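Local atomic coordinates of probable transcriptional regulator, LysR family protein (Rhodococcus sp., PDB entry 2QL3), a protein that probably acts as a DNA-binding LysR-type transcription factor, of which this chain is the C-terminal, putative effector-sensing domain. Residues H104-D110 with R130-A136; F138-A143 with P158-Y164; V185-H189 with F201-T206. One frame throughout, in Å; residues are numbered along the deposited sequence.

Contact 1. Residues H104-D110 with R130-A136. With PO4 (phosphate ion), chain M.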
loop_
_atom_site.group_PDB
_atom_site.type_symbol
_atom_site.label_atom_id
_atom_site.label_comp_id
_atom_site.label_asym_id
_atom_site.label_seq_id
_atom_site.Cartn_x
_atom_site.Cartn_y
_atom_site.Cartn_z
ATOM N N HIS A 104 -22.554 11.350 -3.108
ATOM C CA HIS A 104 -21.202 11.911 -2.866
ATOM C C HIS A 104 -20.185 11.015 -3.571
ATOM O O HIS A 104 -20.405 9.789 -3.668
ATOM C CB HIS A 104 -20.885 11.918 -1.374
ATOM C CG HIS A 104 -21.647 12.932 -0.593
ATOM N ND1 HIS A 104 -22.864 12.655 0.002
ATOM C CD2 HIS A 104 -21.356 14.215 -0.282
ATOM C CE1 HIS A 104 -23.307 13.740 0.608
ATOM N NE2 HIS A 104 -22.403 14.695 0.467
ATOM N N PRO A 105 -19.066 11.609 -4.065
ATOM C CA PRO A 105 -18.092 10.858 -4.849
ATOM C C PRO A 105 -17.423 9.807 -3.988
ATOM O O PRO A 105 -17.044 10.114 -2.877
ATOM C CB PRO A 105 -17.014 11.908 -5.209
ATOM C CG PRO A 105 -17.304 13.091 -4.447
ATOM C CD PRO A 105 -18.697 13.031 -3.914
HETATM N N MSE A 106 -17.262 8.587 -4.491
HETATM C CA MSE A 106 -16.574 7.579 -3.733
HETATM C C MSE A 106 -15.139 7.350 -4.236
HETATM O O MSE A 106 -14.875 7.496 -5.410
HETATM C CB MSE A 106 -17.397 6.252 -3.720
HETATM C CG MSE A 106 -16.764 5.134 -2.843
HETATM SE SE MSE A 106 -17.354 3.388 -3.501
HETATM C CE MSE A 106 -16.749 2.246 -1.944
ATOM N N VAL A 107 -14.224 7.004 -3.309
ATOM C CA VAL A 107 -12.869 6.512 -3.605
ATOM C C VAL A 107 -12.989 5.002 -3.360
ATOM O O VAL A 107 -13.279 4.570 -2.235
ATOM C CB VAL A 107 -11.779 7.104 -2.641
ATOM C CG1 VAL A 107 -10.411 6.482 -2.902
ATOM C CG2 VAL A 107 -11.661 8.592 -2.800
ATOM N N LEU A 108 -12.863 4.220 -4.427
ATOM C CA LEU A 108 -13.046 2.771 -4.380
ATOM C C LEU A 108 -11.698 2.048 -4.264
ATOM O O LEU A 108 -10.781 2.253 -5.077
ATOM C CB LEU A 108 -13.797 2.304 -5.633
ATOM C CG LEU A 108 -13.909 0.817 -5.888
ATOM C CD1 LEU A 108 -14.912 0.262 -4.957
ATOM C CD2 LEU A 108 -14.330 0.463 -7.333
ATOM N N LEU A 109 -11.572 1.223 -3.230
ATOM C CA LEU A 109 -10.452 0.289 -3.154
ATOM C C LEU A 109 -10.761 -0.910 -4.071
ATOM O O LEU A 109 -11.671 -1.678 -3.823
ATOM C CB LEU A 109 -10.226 -0.174 -1.708
ATOM C CG LEU A 109 -8.991 -1.119 -1.585
ATOM C CD1 LEU A 109 -7.705 -0.363 -1.989
ATOM C CD2 LEU A 109 -8.860 -1.702 -0.219
ATOM N N ASP A 110 -10.066 -1.010 -5.195
ATOM C CA ASP A 110 -10.381 -2.088 -6.103
ATOM C C ASP A 110 -9.318 -3.156 -5.865
ATOM O O ASP A 110 -8.308 -3.180 -6.559
ATOM C CB ASP A 110 -10.329 -1.618 -7.547
ATOM C CG ASP A 110 -10.723 -2.739 -8.548
ATOM O OD1 ASP A 110 -10.876 -3.952 -8.161
ATOM O OD2 ASP A 110 -10.875 -2.402 -9.735
ATOM N N ARG A 130 -21.065 6.393 -7.182
ATOM C CA ARG A 130 -20.359 7.284 -8.126
ATOM C C ARG A 130 -18.866 7.266 -7.774
ATOM O O ARG A 130 -18.450 7.969 -6.858
ATOM C CB ARG A 130 -20.843 8.742 -8.011
ATOM C CG ARG A 130 -22.411 8.997 -8.020
ATOM C CD ARG A 130 -22.770 10.500 -7.806
ATOM N NE ARG A 130 -21.869 11.377 -8.571
ATOM C CZ ARG A 130 -20.926 12.200 -8.069
ATOM N NH1 ARG A 130 -20.738 12.349 -6.755
ATOM N NH2 ARG A 130 -20.157 12.907 -8.899
ATOM N N VAL A 131 -18.088 6.475 -8.508
ATOM C CA VAL A 131 -16.675 6.268 -8.211
ATOM C C VAL A 131 -15.895 7.351 -8.962
ATOM O O VAL A 131 -15.860 7.406 -10.219
ATOM C CB VAL A 131 -16.215 4.836 -8.554
ATOM C CG1 VAL A 131 -14.746 4.614 -8.168
ATOM C CG2 VAL A 131 -17.101 3.816 -7.841
ATOM N N ALA A 132 -15.396 8.283 -8.170
ATOM C CA ALA A 132 -14.518 9.374 -8.624
ATOM C C ALA A 132 -13.074 8.892 -8.803
ATOM O O ALA A 132 -12.339 9.393 -9.687
ATOM C CB ALA A 132 -14.565 10.515 -7.613
ATOM N N TYR A 133 -12.645 7.943 -7.973
ATOM C CA TYR A 133 -11.274 7.454 -8.023
ATOM C C TYR A 133 -11.231 5.987 -7.615
ATOM O O TYR A 133 -11.960 5.570 -6.738
ATOM C CB TYR A 133 -10.312 8.285 -7.124
ATOM C CG TYR A 133 -10.259 9.742 -7.484
ATOM C CD1 TYR A 133 -9.495 10.182 -8.572
ATOM C CD2 TYR A 133 -11.034 10.686 -6.775
ATOM C CE1 TYR A 133 -9.483 11.551 -8.960
ATOM C CE2 TYR A 133 -11.034 12.066 -7.142
ATOM C CZ TYR A 133 -10.231 12.471 -8.237
ATOM O OH TYR A 133 -10.185 13.786 -8.622
ATOM N N ARG A 134 -10.352 5.232 -8.261
ATOM C CA ARG A 134 -10.190 3.820 -8.025
ATOM C C ARG A 134 -8.696 3.580 -7.808
ATOM O O ARG A 134 -7.842 4.283 -8.409
ATOM C CB ARG A 134 -10.750 3.079 -9.261
ATOM C CG ARG A 134 -10.521 1.628 -9.315
ATOM C CD ARG A 134 -11.034 1.083 -10.686
ATOM N NE ARG A 134 -12.441 1.449 -10.936
ATOM C CZ ARG A 134 -13.505 0.652 -10.749
ATOM N NH1 ARG A 134 -14.721 1.131 -11.024
ATOM N NH2 ARG A 134 -13.368 -0.612 -10.304
ATOM N N THR A 135 -8.379 2.666 -6.877
ATOM C CA THR A 135 -6.982 2.315 -6.520
ATOM C C THR A 135 -6.932 0.893 -5.933
ATOM O O THR A 135 -7.862 0.445 -5.237
ATOM C CB THR A 135 -6.368 3.307 -5.476
ATOM O OG1 THR A 135 -5.077 2.824 -5.060
ATOM C CG2 THR A 135 -7.251 3.409 -4.210
ATOM N N ALA A 136 -5.877 0.149 -6.190
ATOM C CA ALA A 136 -5.732 -1.122 -5.453
ATOM C C ALA A 136 -4.890 -0.975 -4.164
ATOM O O ALA A 136 -4.692 -1.948 -3.417
ATOM C CB ALA A 136 -5.165 -2.249 -6.376
HETATM P P PO4 M . -18.964 5.326 -12.159
HETATM O O1 PO4 M . -19.626 4.169 -12.909
HETATM O O2 PO4 M . -17.481 5.022 -12.083
HETATM O O3 PO4 M . -19.214 6.663 -12.858
HETATM O O4 PO4 M . -19.486 5.457 -10.745
#
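Asp110 and Arg134 both carry CG anti to the backbone N (chi1 -178° and 172°), and a bend at chi3 of Arg134 brings its guanidinium round to the carboxylate. Arg134 NH2 meets Asp110 OD2 at 3.1 Å in a salt bridge. The oxygen lies in the guanidinium plane, but the nitrogen comes from above the carboxylate plane, and the two planes are 72° apart. Leu108 CD2 lies over one face of the same guanidinium, 3.3 Å from Arg134 NH2. The other carboxylate oxygen, Asp110 OD1, is hydrogen-bonded to Thr115 OG1 of helix 114-125. With an alanine here in place of Asp110, the Arg134 guanidinium is likely to lose its charged mate and turn more easily, and Thr115 its hydrogen-bond partner.

The backbones pair in parallel. Met106 N bonds to Arg130 O at 2.7 Å, and Leu108 N to Tyr133 O at 2.8 Å. Thr135 N and Asp110 N continue the ladder. A beta bulge interrupts it: Met106 O accepts from Ala132 N at 2.9 Å and more weakly from Tyr133 N. Near this end Pro105 CB packs on Ala132 CB, while Val131 CG1 touches Leu108 CB at 3.6 Å. Val131 N points out to a phosphate ion, probably from the crystallisation liquor, and bonds to its O4 at 2.8 Å. Val107 and Leu109 face helix 138-147, and Tyr133 packs on Phe38 of the second subunit. Strand 106-109, helix 114-125 and strand 131-135 form a beta-alpha-beta crossover, as in the periplasmic-binding-protein-like fold of LysR effector domains.

Contact 2. Residues F138-A143 with P158-Y164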
loop_
_atom_site.group_PDB
_atom_site.type_symbol
_atom_site.label_atom_id
_atom_site.label_comp_id
_atom_site.label_asym_id
_atom_site.label_seq_id
_atom_site.Cartn_x
_atom_site.Cartn_y
_atom_site.Cartn_z
ATOM N N PHE A 138 -4.280 0.349 -0.429
ATOM C CA PHE A 138 -5.086 0.679 0.755
ATOM C C PHE A 138 -4.811 2.077 1.244
ATOM O O PHE A 138 -5.733 2.809 1.568
ATOM C CB PHE A 138 -4.801 -0.350 1.848
ATOM C CG PHE A 138 -5.760 -0.390 2.967
ATOM C CD1 PHE A 138 -6.792 -1.324 2.976
ATOM C CD2 PHE A 138 -5.546 0.366 4.106
ATOM C CE1 PHE A 138 -7.686 -1.435 4.082
ATOM C CE2 PHE A 138 -6.426 0.264 5.188
ATOM C CZ PHE A 138 -7.502 -0.616 5.170
ATOM N N GLU A 139 -3.542 2.434 1.330
ATOM C CA GLU A 139 -3.190 3.764 1.833
ATOM C C GLU A 139 -3.555 4.854 0.850
ATOM O O GLU A 139 -3.877 5.965 1.263
ATOM C CB GLU A 139 -1.717 3.877 2.160
ATOM C CG GLU A 139 -1.356 5.216 2.852
ATOM C CD GLU A 139 -2.133 5.482 4.162
ATOM O OE1 GLU A 139 -2.163 6.648 4.610
ATOM O OE2 GLU A 139 -2.731 4.541 4.752
ATOM N N THR A 140 -3.512 4.557 -0.447
ATOM C CA THR A 140 -3.981 5.536 -1.388
ATOM C C THR A 140 -5.466 5.858 -1.139
ATOM O O THR A 140 -5.872 7.026 -1.200
ATOM C CB THR A 140 -3.714 5.119 -2.842
ATOM O OG1 THR A 140 -2.294 4.955 -3.028
ATOM C CG2 THR A 140 -4.275 6.182 -3.821
ATOM N N ALA A 141 -6.266 4.840 -0.818
ATOM C CA ALA A 141 -7.673 5.065 -0.551
ATOM C C ALA A 141 -7.813 5.953 0.674
ATOM O O ALA A 141 -8.558 6.898 0.642
ATOM C CB ALA A 141 -8.426 3.754 -0.340
ATOM N N ARG A 142 -7.127 5.622 1.762
ATOM C CA ARG A 142 -7.192 6.424 3.023
ATOM C C ARG A 142 -6.667 7.807 2.804
ATOM O O ARG A 142 -7.309 8.781 3.255
ATOM C CB ARG A 142 -6.358 5.782 4.152
ATOM C CG ARG A 142 -6.867 4.467 4.630
ATOM C CD ARG A 142 -5.939 3.876 5.726
ATOM N NE ARG A 142 -6.142 4.556 7.010
ATOM C CZ ARG A 142 -5.240 5.277 7.657
ATOM N NH1 ARG A 142 -5.547 5.806 8.840
ATOM N NH2 ARG A 142 -4.041 5.472 7.150
ATOM N N ALA A 143 -5.552 7.929 2.075
ATOM C CA ALA A 143 -4.959 9.260 1.833
ATOM C C ALA A 143 -5.861 10.163 0.977
ATOM O O ALA A 143 -5.986 11.359 1.262
ATOM C CB ALA A 143 -3.619 9.139 1.183
ATOM N N PRO A 158 -6.303 0.859 10.294
ATOM C CA PRO A 158 -4.999 1.180 10.902
ATOM C C PRO A 158 -5.155 1.764 12.292
ATOM O O PRO A 158 -6.085 2.543 12.550
ATOM C CB PRO A 158 -4.397 2.204 9.939
ATOM C CG PRO A 158 -4.975 1.781 8.602
ATOM C CD PRO A 158 -6.411 1.369 8.908
ATOM N N ARG A 159 -4.223 1.433 13.172
ATOM C CA ARG A 159 -4.353 1.842 14.577
ATOM C C ARG A 159 -4.409 3.336 14.857
ATOM O O ARG A 159 -5.053 3.751 15.844
ATOM C CB ARG A 159 -3.292 1.158 15.461
ATOM C CG ARG A 159 -3.976 0.457 16.678
ATOM C CD ARG A 159 -3.236 -0.750 17.259
ATOM N NE ARG A 159 -3.943 -2.024 17.113
ATOM C CZ ARG A 159 -3.342 -3.180 16.801
ATOM N NH1 ARG A 159 -2.034 -3.220 16.573
ATOM N NH2 ARG A 159 -4.046 -4.309 16.696
ATOM N N VAL A 160 -3.731 4.136 14.013
ATOM C CA VAL A 160 -3.713 5.583 14.121
ATOM C C VAL A 160 -4.467 6.213 12.942
ATOM O O VAL A 160 -4.110 5.973 11.800
ATOM C CB VAL A 160 -2.257 6.111 14.184
ATOM C CG1 VAL A 160 -2.219 7.591 14.517
ATOM C CG2 VAL A 160 -1.533 5.410 15.256
ATOM N N ASP A 161 -5.507 7.001 13.213
ATOM C CA ASP A 161 -6.386 7.524 12.138
ATOM C C ASP A 161 -5.741 8.679 11.328
ATOM O O ASP A 161 -6.322 9.774 11.202
ATOM C CB ASP A 161 -7.729 8.029 12.705
ATOM C CG ASP A 161 -8.680 6.892 13.159
ATOM O OD1 ASP A 161 -9.667 7.258 13.859
ATOM O OD2 ASP A 161 -8.504 5.688 12.811
ATOM N N VAL A 162 -4.539 8.428 10.792
ATOM C CA VAL A 162 -3.748 9.468 10.124
ATOM C C VAL A 162 -3.203 8.845 8.846
ATOM O O VAL A 162 -2.912 7.650 8.822
ATOM C CB VAL A 162 -2.610 10.052 11.052
ATOM C CG1 VAL A 162 -1.805 11.084 10.335
ATOM C CG2 VAL A 162 -3.261 10.768 12.274
ATOM N N THR A 163 -3.137 9.643 7.784
ATOM C CA THR A 163 -2.719 9.181 6.502
ATOM C C THR A 163 -1.261 9.544 6.338
ATOM O O THR A 163 -0.678 10.224 7.219
ATOM C CB THR A 163 -3.541 9.815 5.353
ATOM O OG1 THR A 163 -3.129 11.178 5.184
ATOM C CG2 THR A 163 -5.099 9.747 5.584
ATOM N N TYR A 164 -0.660 9.146 5.212
ATOM C CA TYR A 164 0.747 9.502 4.946
ATOM C C TYR A 164 1.015 11.006 4.821
ATOM O O TYR A 164 2.130 11.442 5.042
ATOM C CB TYR A 164 1.269 8.824 3.662
ATOM C CG TYR A 164 1.634 7.326 3.738
ATOM C CD1 TYR A 164 2.100 6.657 2.595
ATOM C CD2 TYR A 164 1.509 6.592 4.932
ATOM C CE1 TYR A 164 2.488 5.315 2.647
ATOM C CE2 TYR A 164 1.876 5.244 4.997
ATOM C CZ TYR A 164 2.368 4.617 3.851
ATOM O OH TYR A 164 2.740 3.306 3.914
HETATM O O HOH W 1 -7.248 4.401 10.825
HETATM O O HOH W 2 -4.254 12.479 3.215
#
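The first turns of helix 138-147 lie against an irregular loop, and their backbones come closest at Ala143 and Thr163, with CA atoms 5.2 Å apart. Arg142 reaches across to the loop carbonyls. Its NH1 and NH2 grip Val162 O end-on, at 3.2 and 3.0 Å, both from the same face of the carbonyl plane. A weak bond from NH1 to Val160 O adds to the grip. Pro158 CG covers one face of the guanidinium, 3.4 Å from Arg142 NE. One helical turn back, Glu139 OE2 uses its syn lone pair to take Arg142 NH2 at 2.9 Å, a salt bridge that helps fix the guanidinium's rotation.

This is a helix-to-loop contact of the LysR effector domain, set at the dimer interface: Glu139 OE2 also bonds to Tyr164 OH of the second subunit, and the reciprocal bond forms too. Glu139 OE1 accepts from Tyr164 N at 3.0 Å on its anti side. The bend at chi2 (57°) lets the carboxylate turn to that N-H while CG stays over the centre of the Tyr164 ring in a CH-pi contact. One water joins Arg142 NH1, Pro158 O and Asp161 OD2. Asp161 OD1 forms a salt bridge with Arg157. Another water links Ala143 O to Thr163 OG1.

Contact 3. Residues V185-H189 with F201-T206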
loop_
_atom_site.group_PDB
_atom_site.type_symbol
_atom_site.label_atom_id
_atom_site.label_comp_id
_atom_site.label_asym_id
_atom_site.label_seq_id
_atom_site.Cartn_x
_atom_site.Cartn_y
_atom_site.Cartn_z
ATOM N N VAL A 185 -9.260 -15.301 7.839
ATOM C CA VAL A 185 -8.930 -16.695 8.133
ATOM C C VAL A 185 -7.457 -17.057 7.825
ATOM O O VAL A 185 -6.819 -16.414 6.994
ATOM C CB VAL A 185 -9.877 -17.639 7.365
ATOM C CG1 VAL A 185 -11.370 -17.373 7.785
ATOM C CG2 VAL A 185 -9.696 -17.497 5.798
ATOM N N VAL A 186 -6.927 -18.050 8.540
ATOM C CA VAL A 186 -5.799 -18.883 8.024
ATOM C C VAL A 186 -6.359 -20.034 7.162
ATOM O O VAL A 186 -7.322 -20.701 7.552
ATOM C CB VAL A 186 -4.830 -19.388 9.133
ATOM C CG1 VAL A 186 -5.523 -20.385 10.146
ATOM C CG2 VAL A 186 -3.551 -20.033 8.504
ATOM N N ALA A 187 -5.825 -20.224 5.965
ATOM C CA ALA A 187 -6.379 -21.232 5.057
ATOM C C ALA A 187 -5.328 -22.160 4.487
ATOM O O ALA A 187 -4.154 -21.815 4.397
ATOM C CB ALA A 187 -7.191 -20.521 3.902
ATOM N N TRP A 188 -5.733 -23.371 4.160
ATOM C CA TRP A 188 -4.859 -24.314 3.479
ATOM C C TRP A 188 -5.737 -25.254 2.688
ATOM O O TRP A 188 -6.911 -25.344 2.934
ATOM C CB TRP A 188 -3.981 -25.098 4.452
ATOM C CG TRP A 188 -4.736 -25.982 5.414
ATOM C CD1 TRP A 188 -4.983 -27.309 5.284
ATOM C CD2 TRP A 188 -5.372 -25.566 6.632
ATOM N NE1 TRP A 188 -5.729 -27.775 6.367
ATOM C CE2 TRP A 188 -5.977 -26.726 7.210
ATOM C CE3 TRP A 188 -5.479 -24.330 7.299
ATOM C CZ2 TRP A 188 -6.647 -26.692 8.434
ATOM C CZ3 TRP A 188 -6.160 -24.281 8.512
ATOM C CH2 TRP A 188 -6.751 -25.463 9.066
ATOM N N HIS A 189 -5.164 -25.970 1.746
ATOM C CA HIS A 189 -5.959 -26.811 0.853
ATOM C C HIS A 189 -6.292 -28.175 1.512
ATOM O O HIS A 189 -5.404 -28.835 2.031
ATOM C CB HIS A 189 -5.121 -26.955 -0.419
ATOM C CG HIS A 189 -5.872 -27.428 -1.619
ATOM N ND1 HIS A 189 -6.317 -28.725 -1.755
ATOM C CD2 HIS A 189 -6.182 -26.797 -2.777
ATOM C CE1 HIS A 189 -6.887 -28.870 -2.942
ATOM N NE2 HIS A 189 -6.812 -27.715 -3.588
ATOM N N PHE A 201 2.364 -23.673 12.609
ATOM C CA PHE A 201 1.936 -22.302 12.275
ATOM C C PHE A 201 0.416 -22.063 12.506
ATOM O O PHE A 201 0.018 -21.099 13.182
ATOM C CB PHE A 201 2.333 -21.908 10.849
ATOM C CG PHE A 201 1.997 -20.515 10.506
ATOM C CD1 PHE A 201 2.909 -19.507 10.745
ATOM C CD2 PHE A 201 0.777 -20.181 9.894
ATOM C CE1 PHE A 201 2.649 -18.192 10.410
ATOM C CE2 PHE A 201 0.503 -18.843 9.570
ATOM C CZ PHE A 201 1.465 -17.838 9.860
ATOM N N ILE A 202 -0.392 -22.965 11.958
ATOM C CA ILE A 202 -1.797 -22.921 12.095
ATOM C C ILE A 202 -2.215 -22.972 13.580
ATOM O O ILE A 202 -3.049 -22.176 13.999
ATOM C CB ILE A 202 -2.481 -24.071 11.285
ATOM C CG1 ILE A 202 -2.211 -23.884 9.778
ATOM C CG2 ILE A 202 -4.000 -24.184 11.667
ATOM C CD1 ILE A 202 -2.354 -25.170 8.873
ATOM N N ARG A 203 -1.625 -23.866 14.365
ATOM C CA ARG A 203 -1.974 -24.012 15.784
ATOM C C ARG A 203 -1.535 -22.744 16.539
ATOM O O ARG A 203 -2.230 -22.285 17.441
ATOM C CB ARG A 203 -1.368 -25.306 16.431
ATOM C CG ARG A 203 -1.864 -26.640 15.855
ATOM C CD ARG A 203 -1.196 -27.813 16.590
ATOM N NE ARG A 203 -1.485 -29.174 16.091
ATOM C CZ ARG A 203 -0.709 -30.245 16.343
ATOM N NH1 ARG A 203 0.410 -30.106 17.052
ATOM N NH2 ARG A 203 -1.030 -31.463 15.899
ATOM N N PHE A 204 -0.387 -22.186 16.153
ATOM C CA PHE A 204 0.192 -21.051 16.840
ATOM C C PHE A 204 -0.642 -19.780 16.604
ATOM O O PHE A 204 -0.919 -19.033 17.561
ATOM C CB PHE A 204 1.677 -20.872 16.488
ATOM C CG PHE A 204 2.330 -19.654 17.176
ATOM C CD1 PHE A 204 2.881 -19.772 18.443
ATOM C CD2 PHE A 204 2.355 -18.428 16.551
ATOM C CE1 PHE A 204 3.478 -18.646 19.103
ATOM C CE2 PHE A 204 2.930 -17.303 17.180
ATOM C CZ PHE A 204 3.491 -17.421 18.477
ATOM N N VAL A 205 -1.119 -19.557 15.370
ATOM C CA VAL A 205 -1.889 -18.335 15.097
ATOM C C VAL A 205 -3.367 -18.441 15.466
ATOM O O VAL A 205 -4.073 -17.428 15.504
ATOM C CB VAL A 205 -1.730 -17.825 13.628
ATOM C CG1 VAL A 205 -0.216 -17.667 13.271
ATOM C CG2 VAL A 205 -2.482 -18.754 12.633
ATOM N N THR A 206 -3.838 -19.650 15.707
ATOM C CA THR A 206 -5.203 -19.862 16.165
ATOM C C THR A 206 -5.300 -20.215 17.670
ATOM O O THR A 206 -6.373 -20.650 18.147
ATOM C CB THR A 206 -5.901 -20.920 15.302
ATOM O OG1 THR A 206 -5.197 -22.142 15.418
ATOM C CG2 THR A 206 -5.851 -20.527 13.860
#
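Ile202 lies against the indole of Trp188, with its CD1 over one face in a CH-pi contact. CD1 is 3.6 Å from Trp188 CE3, and Ile202 CG2 reaches Trp188 CZ3 at 3.8 Å. The two side chains cross at about a right angle. Two residues back on the strand, Val186 spreads its methyls over the helix. Its CG1 meets Thr206 CG2 at 3.7 Å and Val205 CG2 at 4.3 Å. Its CG2 touches Ile202 CG1 and comes to the edge of the Phe201 ring. No hydrogen bond crosses the contact.

This is helix-on-sheet packing in the alpha/beta subdomain that holds both chain ends, and strand 185-189 and helix 201-205 run nearly antiparallel, at 163°. Thr206, just past the helix end, is tied back to the last turn. Thr206 OG1 sits between the backbone N and the carbonyl carbon (chi1 61°) and bonds back to Ile202 O at 2.6 Å. That carbonyl also takes Thr206 N, from the opposite face of its plane. Farther out, Val186 and Trp188 make backbone hydrogen bonds with Val72 and Gln70, respectively, of strand 69-84. Leu194 touches both Trp188 and Ile202, and Phe27 of helix 20-30 meets the Phe201 ring edge-to-face.

Contacts 1 and 2 are neighbours and both touch the second subunit. Strand 131-135 leads directly into helix 138-147, and the two contacts touch where Leu109 meets Phe138 and Val107 meets Ala141. Contact 3 lies across the chain's centre from both, about 33 Å from contact 1 and about 28 Å from contact 2, centre to centre. No other protein chain of the assembly touches it. Contact 2 is buried; contacts 1 and 3 are only partly so. Their chemistry does not simply follow burial. Contact 1 rests on a backbone ladder with a salt bridge at one end. Contact 2, the most buried, relies on charged side chains, backbone carbonyls and waters. Across contact 3 only apolar groups meet, joining a helix to a sheet.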